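Side-chain contacts in thioesterase (PDB 6VAP), which probably hydrolyses the thioester bonds of stalled or aberrant acyl groups on the carrier domains of the borrelidin polyketide synthase: residues G244-A247 / E248-T252; H41-A44 / A45-P49; M169-P172 / A173-G176. One frame throughout, in Å; residues are numbered along the deposited sequence.

Contact 1. Residues G244-A247 / E248-T252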
# COMPACT_ATOMS: atom_id res chain seq x y z
N GLY A 244 -10.29 2.20 -12.70
CA GLY A 244 -10.00 2.81 -13.99
C GLY A 244 -8.71 3.62 -14.00
O GLY A 244 -8.03 3.69 -15.02
N ILE A 245 -8.37 4.26 -12.89
CA ILE A 245 -7.10 4.97 -12.80
C ILE A 245 -5.94 3.98 -12.80
O ILE A 245 -4.94 4.16 -13.51
CB ILE A 245 -7.10 5.86 -11.54
CG1 ILE A 245 -7.90 7.15 -11.81
CG2 ILE A 245 -5.69 6.21 -11.13
CD1 ILE A 245 -8.32 7.89 -10.55
N ILE A 246 -6.06 2.92 -12.00
CA ILE A 246 -5.03 1.89 -12.00
C ILE A 246 -4.87 1.33 -13.41
O ILE A 246 -3.75 1.24 -13.91
CB ILE A 246 -5.37 0.79 -10.99
CG1 ILE A 246 -5.16 1.30 -9.56
CG2 ILE A 246 -4.56 -0.45 -11.26
CD1 ILE A 246 -5.83 0.40 -8.51
N ALA A 247 -5.98 0.99 -14.07
CA ALA A 247 -5.92 0.36 -15.38
C ALA A 247 -5.28 1.29 -16.39
O ALA A 247 -4.51 0.85 -17.25
CB ALA A 247 -7.33 -0.04 -15.82
N GLU A 248 -5.58 2.59 -16.31
CA GLU A 248 -4.96 3.54 -17.23
C GLU A 248 -3.44 3.51 -17.09
O GLU A 248 -2.70 3.57 -18.08
CB GLU A 248 -5.49 4.95 -16.97
CG GLU A 248 -5.03 6.00 -17.98
CD GLU A 248 -5.48 5.68 -19.40
OE1 GLU A 248 -6.66 5.35 -19.59
OE2 GLU A 248 -4.64 5.77 -20.32
N HIS A 249 -2.93 3.41 -15.86
CA HIS A 249 -1.48 3.41 -15.67
C HIS A 249 -0.82 2.16 -16.23
O HIS A 249 0.32 2.22 -16.72
CB HIS A 249 -1.15 3.55 -14.18
CG HIS A 249 -1.07 4.97 -13.72
ND1 HIS A 249 0.10 5.70 -13.75
CD2 HIS A 249 -2.03 5.81 -13.24
CE1 HIS A 249 -0.13 6.91 -13.28
NE2 HIS A 249 -1.41 7.01 -12.97
N LEU A 250 -1.51 1.03 -16.19
CA LEU A 250 -0.97 -0.23 -16.68
C LEU A 250 -1.43 -0.57 -18.09
O LEU A 250 -1.15 -1.67 -18.57
CB LEU A 250 -1.34 -1.37 -15.73
CG LEU A 250 -0.79 -1.22 -14.32
CD1 LEU A 250 -1.47 -2.17 -13.37
CD2 LEU A 250 0.71 -1.44 -14.32
N ARG A 251 -2.08 0.36 -18.78
CA ARG A 251 -2.44 0.19 -20.20
C ARG A 251 -3.41 -0.97 -20.38
O ARG A 251 -3.26 -1.82 -21.27
CB ARG A 251 -1.19 0.01 -21.07
CG ARG A 251 -0.06 0.98 -20.77
CD ARG A 251 -0.40 2.40 -21.20
NE ARG A 251 0.08 3.39 -20.24
CZ ARG A 251 -0.51 4.56 -20.00
NH1 ARG A 251 -1.61 4.91 -20.66
NH2 ARG A 251 0.01 5.39 -19.11
N THR A 252 -4.45 -1.01 -19.54
CA THR A 252 -5.45 -2.05 -19.58
C THR A 252 -6.83 -1.43 -19.36
O THR A 252 -6.98 -0.22 -19.20
CB THR A 252 -5.19 -3.13 -18.51
OG1 THR A 252 -5.32 -2.54 -17.20
CG2 THR A 252 -3.80 -3.72 -18.66
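T252 folds back onto A247 in a Schellman motif that finishes helix 239-250, the C-terminal helix of this alpha/beta-hydrolase fold. The carbonyl oxygen of A247 accepts the amide of T252, with A247 O to T252 N at 3.0 Å and a nearly straight N-H...O angle of 167°. The chain can turn back so sharply because R251 adopts a positive phi. The threonine hydroxyl adds a weak bond: OG1 stands between its own backbone N and carbonyl carbon (chi1 64°), which places T252 OG1 3.5 Å from A247 O. Alanine suits position 247, since its single methyl carbon lets the returning chain lie close, with A247 CB 3.4 Å from T252 O.

The helical turn before this motif is regular, the amides of E248, H249 and L250 bonded to the carbonyls of G244, I245 and I246. On its buried side I246 and L250 point the same way and lie side by side, I246 CG2 meeting L250 CD1 at 4.1 Å. These two branched aliphatic residues sit over the central sheet, I246 on F95 and L250 on A93, and L250 also reaches P25 and C51. I245 packs against L122 and F228.

The solvent side is polar: E248 OE2 forms a salt bridge with R251 NH1 at 3.2 Å, although the arginine is poorly ordered. H249 occupies the border between these two environments, and its imidazole is fixed at the far end by a hydrogen bond from or to H197 through NE2, the two rings inclined at about 55°. At the near end the ring turns its edge to the helix, and H249 CD2 lies 3.4 Å from I245 O, the oxygen in the plane of the imidazole.

Contact 2. Residues H41-A44 / A45-P49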
# COMPACT_ATOMS: atom_id res chain seq x y z
N HIS A 41 -9.11 -8.29 -3.05
CA HIS A 41 -9.80 -9.21 -3.94
C HIS A 41 -10.63 -8.50 -5.01
O HIS A 41 -10.57 -8.91 -6.19
CB HIS A 41 -10.69 -10.16 -3.13
CG HIS A 41 -10.71 -11.56 -3.64
ND1 HIS A 41 -10.48 -12.65 -2.83
CD2 HIS A 41 -10.95 -12.05 -4.88
CE1 HIS A 41 -10.58 -13.76 -3.55
NE2 HIS A 41 -10.87 -13.42 -4.79
N PRO A 42 -11.35 -7.43 -4.72
CA PRO A 42 -12.04 -6.70 -5.80
C PRO A 42 -11.12 -6.18 -6.89
O PRO A 42 -11.49 -6.18 -8.08
CB PRO A 42 -12.73 -5.55 -5.06
CG PRO A 42 -12.84 -5.99 -3.64
CD PRO A 42 -11.57 -6.82 -3.40
N VAL A 43 -9.91 -5.74 -6.55
CA VAL A 43 -8.97 -5.30 -7.58
C VAL A 43 -8.57 -6.48 -8.47
O VAL A 43 -8.60 -6.42 -9.71
CB VAL A 43 -7.74 -4.64 -6.92
CG1 VAL A 43 -6.72 -4.25 -7.98
CG2 VAL A 43 -8.16 -3.46 -6.11
N ALA A 44 -8.18 -7.58 -7.85
CA ALA A 44 -7.84 -8.78 -8.61
C ALA A 44 -8.98 -9.14 -9.56
O ALA A 44 -8.76 -9.29 -10.77
CB ALA A 44 -7.53 -9.93 -7.66
N ALA A 45 -10.21 -9.19 -9.03
CA ALA A 45 -11.36 -9.62 -9.82
C ALA A 45 -11.63 -8.67 -10.98
O ALA A 45 -12.06 -9.09 -12.06
CB ALA A 45 -12.61 -9.71 -8.93
N ALA A 46 -11.39 -7.37 -10.79
CA ALA A 46 -11.73 -6.38 -11.80
C ALA A 46 -10.64 -6.17 -12.85
O ALA A 46 -10.95 -5.74 -13.96
CB ALA A 46 -12.01 -5.03 -11.13
N LEU A 47 -9.38 -6.46 -12.52
CA LEU A 47 -8.28 -6.21 -13.45
C LEU A 47 -7.75 -7.48 -14.11
O LEU A 47 -7.21 -7.42 -15.23
CB LEU A 47 -7.12 -5.51 -12.74
CG LEU A 47 -7.45 -4.16 -12.11
CD1 LEU A 47 -6.19 -3.47 -11.66
CD2 LEU A 47 -8.25 -3.24 -13.07
N ALA A 48 -7.87 -8.63 -13.46
CA ALA A 48 -7.40 -9.87 -14.06
C ALA A 48 -8.38 -10.30 -15.15
O ALA A 48 -9.55 -9.92 -15.10
CB ALA A 48 -7.28 -10.97 -13.01
N PRO A 49 -7.93 -11.07 -16.16
CA PRO A 49 -6.56 -11.57 -16.32
C PRO A 49 -5.64 -10.58 -17.02
O PRO A 49 -4.48 -10.90 -17.26
CB PRO A 49 -6.76 -12.83 -17.19
CG PRO A 49 -7.96 -12.49 -18.04
CD PRO A 49 -8.84 -11.56 -17.22
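V43 lays its CG1 methyl alongside the end of L47, one turn further along helix 41-47, with V43 CG1 3.8 Å from L47 CD1. The valine holds CG1 anti to its backbone N (chi1 177°), and this sends the methyl forward along the helix. The leucine leans back to meet it, its CG beside its own N, so that L47 CG also rests 3.5 Å from V43 O. The two side chains point the same way and form an apolar ridge that sits on L27 and V53, which belong to the two strands, 26-30 and 52-56, that helix 41-47 connects in a beta-alpha-beta unit. L243 of the C-terminal helix closes on V43 and on A46.

Small residues fill the rest of the turn. A44 and A46 present only methyls, which suit places where neighbouring parts of the fold come near. The methyl of A46 lies close over the backbone, with A46 CB 3.3 Å from P42 O, and that of A45 is likewise 3.5 Å from H41 O. P42 is suited to the first turn of a helix, where the missing amide hydrogen costs no bond, and its carbonyl still accepts A46 N at 3.0 Å. H41, at the start, stacks its ring on Y17, which A44 also touches.

A48 is the first residue to leave helical angles, yet its amide is still held, A48 N to A44 O at 2.9 Å with an N-H...O angle of 159°, before the cis peptide bond that leads into P49.

Apart from these amide bonds, the side chains meet each other and the backbone through aliphatic carbons, without directional demand, which implies that the fit of V43 and L47 depends on shape and on burial against the sheet.

Contact 3. Residues M169-P172 / A173-G176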
# COMPACT_ATOMS: atom_id res chain seq x y z
N MET A 169 -7.65 -11.48 19.18
CA MET A 169 -6.78 -12.26 18.32
C MET A 169 -6.11 -11.39 17.26
O MET A 169 -4.96 -11.64 16.89
CB MET A 169 -7.58 -13.38 17.64
CG MET A 169 -7.21 -14.78 18.09
SD MET A 169 -8.03 -16.03 17.08
CE MET A 169 -9.73 -15.76 17.48
N ALA A 170 -6.81 -10.37 16.78
CA ALA A 170 -6.29 -9.50 15.72
C ALA A 170 -5.60 -8.26 16.27
O ALA A 170 -4.84 -7.61 15.54
CB ALA A 170 -7.43 -9.08 14.79
N LEU A 171 -5.84 -7.91 17.54
CA LEU A 171 -5.30 -6.66 18.06
C LEU A 171 -3.79 -6.59 17.99
O LEU A 171 -3.26 -5.55 17.58
CB LEU A 171 -5.79 -6.45 19.49
CG LEU A 171 -6.18 -5.01 19.84
CD1 LEU A 171 -7.32 -4.50 18.97
CD2 LEU A 171 -6.56 -4.92 21.32
N PRO A 172 -3.04 -7.63 18.37
CA PRO A 172 -1.58 -7.54 18.25
C PRO A 172 -1.12 -7.17 16.86
O PRO A 172 -0.15 -6.41 16.72
CB PRO A 172 -1.11 -8.95 18.66
CG PRO A 172 -2.20 -9.48 19.53
CD PRO A 172 -3.48 -8.89 19.01
N ALA A 173 -1.78 -7.68 15.83
CA ALA A 173 -1.41 -7.33 14.46
C ALA A 173 -1.81 -5.90 14.12
O ALA A 173 -1.05 -5.18 13.45
CB ALA A 173 -2.05 -8.31 13.48
N ILE A 174 -2.98 -5.46 14.58
CA ILE A 174 -3.39 -4.07 14.34
C ILE A 174 -2.46 -3.10 15.05
O ILE A 174 -2.01 -2.11 14.48
CB ILE A 174 -4.85 -3.87 14.79
CG1 ILE A 174 -5.78 -4.83 13.99
CG2 ILE A 174 -5.27 -2.42 14.61
CD1 ILE A 174 -7.18 -4.91 14.55
N ARG A 175 -2.11 -3.39 16.30
CA ARG A 175 -1.21 -2.52 17.05
C ARG A 175 0.14 -2.44 16.35
O ARG A 175 0.66 -1.35 16.14
CB ARG A 175 -1.07 -3.02 18.49
CG ARG A 175 -0.23 -2.10 19.39
CD ARG A 175 0.01 -2.73 20.74
NE ARG A 175 -1.23 -2.93 21.50
CZ ARG A 175 -1.90 -1.97 22.14
NH1 ARG A 175 -1.45 -0.72 22.13
NH2 ARG A 175 -3.01 -2.27 22.82
N GLY A 176 0.72 -3.59 16.00
CA GLY A 176 1.97 -3.60 15.25
C GLY A 176 1.91 -2.81 13.96
O GLY A 176 2.86 -2.11 13.61
O HOH W 1 -3.06 -10.66 15.49
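A proline kink interrupts helix 167-182, one of the helices inserted between strands 120-124 and 196-201, where alpha/beta-hydrolase thioesterases usually carry their lid. P172 has no amide hydrogen to give to the turn before it, and the bonding beside it is altered. In an unbroken helix A173 N would reach back to M169 O; here a water enters between them, giving a hydrogen to M169 O at 2.6 Å and accepting A173 N at 3.3 Å. The same amide makes a weak, strongly bent bond to A170 O.

Beyond this point regular bonding resumes. I174 N meets A170 O at 3.0 Å, R175 N meets L171 O at 2.8 Å with an almost linear N-H...O angle of 174°, and G176 N meets P172 O.

The side chains follow the same turn. I174 CG1, anti to its carbonyl carbon (chi1 -60°), folds back over A170 and comes 3.3 Å from A170 O; the chain ends with I174 CD1 4.2 Å from A170 CB, a small methyl that suits this approach. On the flank facing helix 143-149, L171 packs on L146 and V147, with L171 CD1 4.4 Å from I174 CD1, while both residues also touch L150. R175 is long enough to send its guanidinium beyond the helix, where NH1 is hydrogen-bonded to the carbonyl oxygens of H139 and L141.

A water bridging a stretched carbonyl-amide pair beside a proline, with sound bonds following, is typical of a proline-kinked, hydrated helix.

How the contacts relate
Along the chain the order is contact 2, contact 3, contact 1, and all three lie within the thioesterase domain. Contacts 1 and 2 are neighbours, their centres about 12 Å apart, where helices 41-47 and 239-250 pack together on the central sheet; they touch directly, I246 CG2 against L47 CD1 at 3.5 Å. The first helix of the fold is thus joined to the last. Contact 3 stands apart, its centre about 33 Å from that of contact 1 and 27 Å from that of contact 2, on the opposite side of the chain's centre from contact 1. It belongs to the probable lid, whereas the other two belong to the hydrolase core.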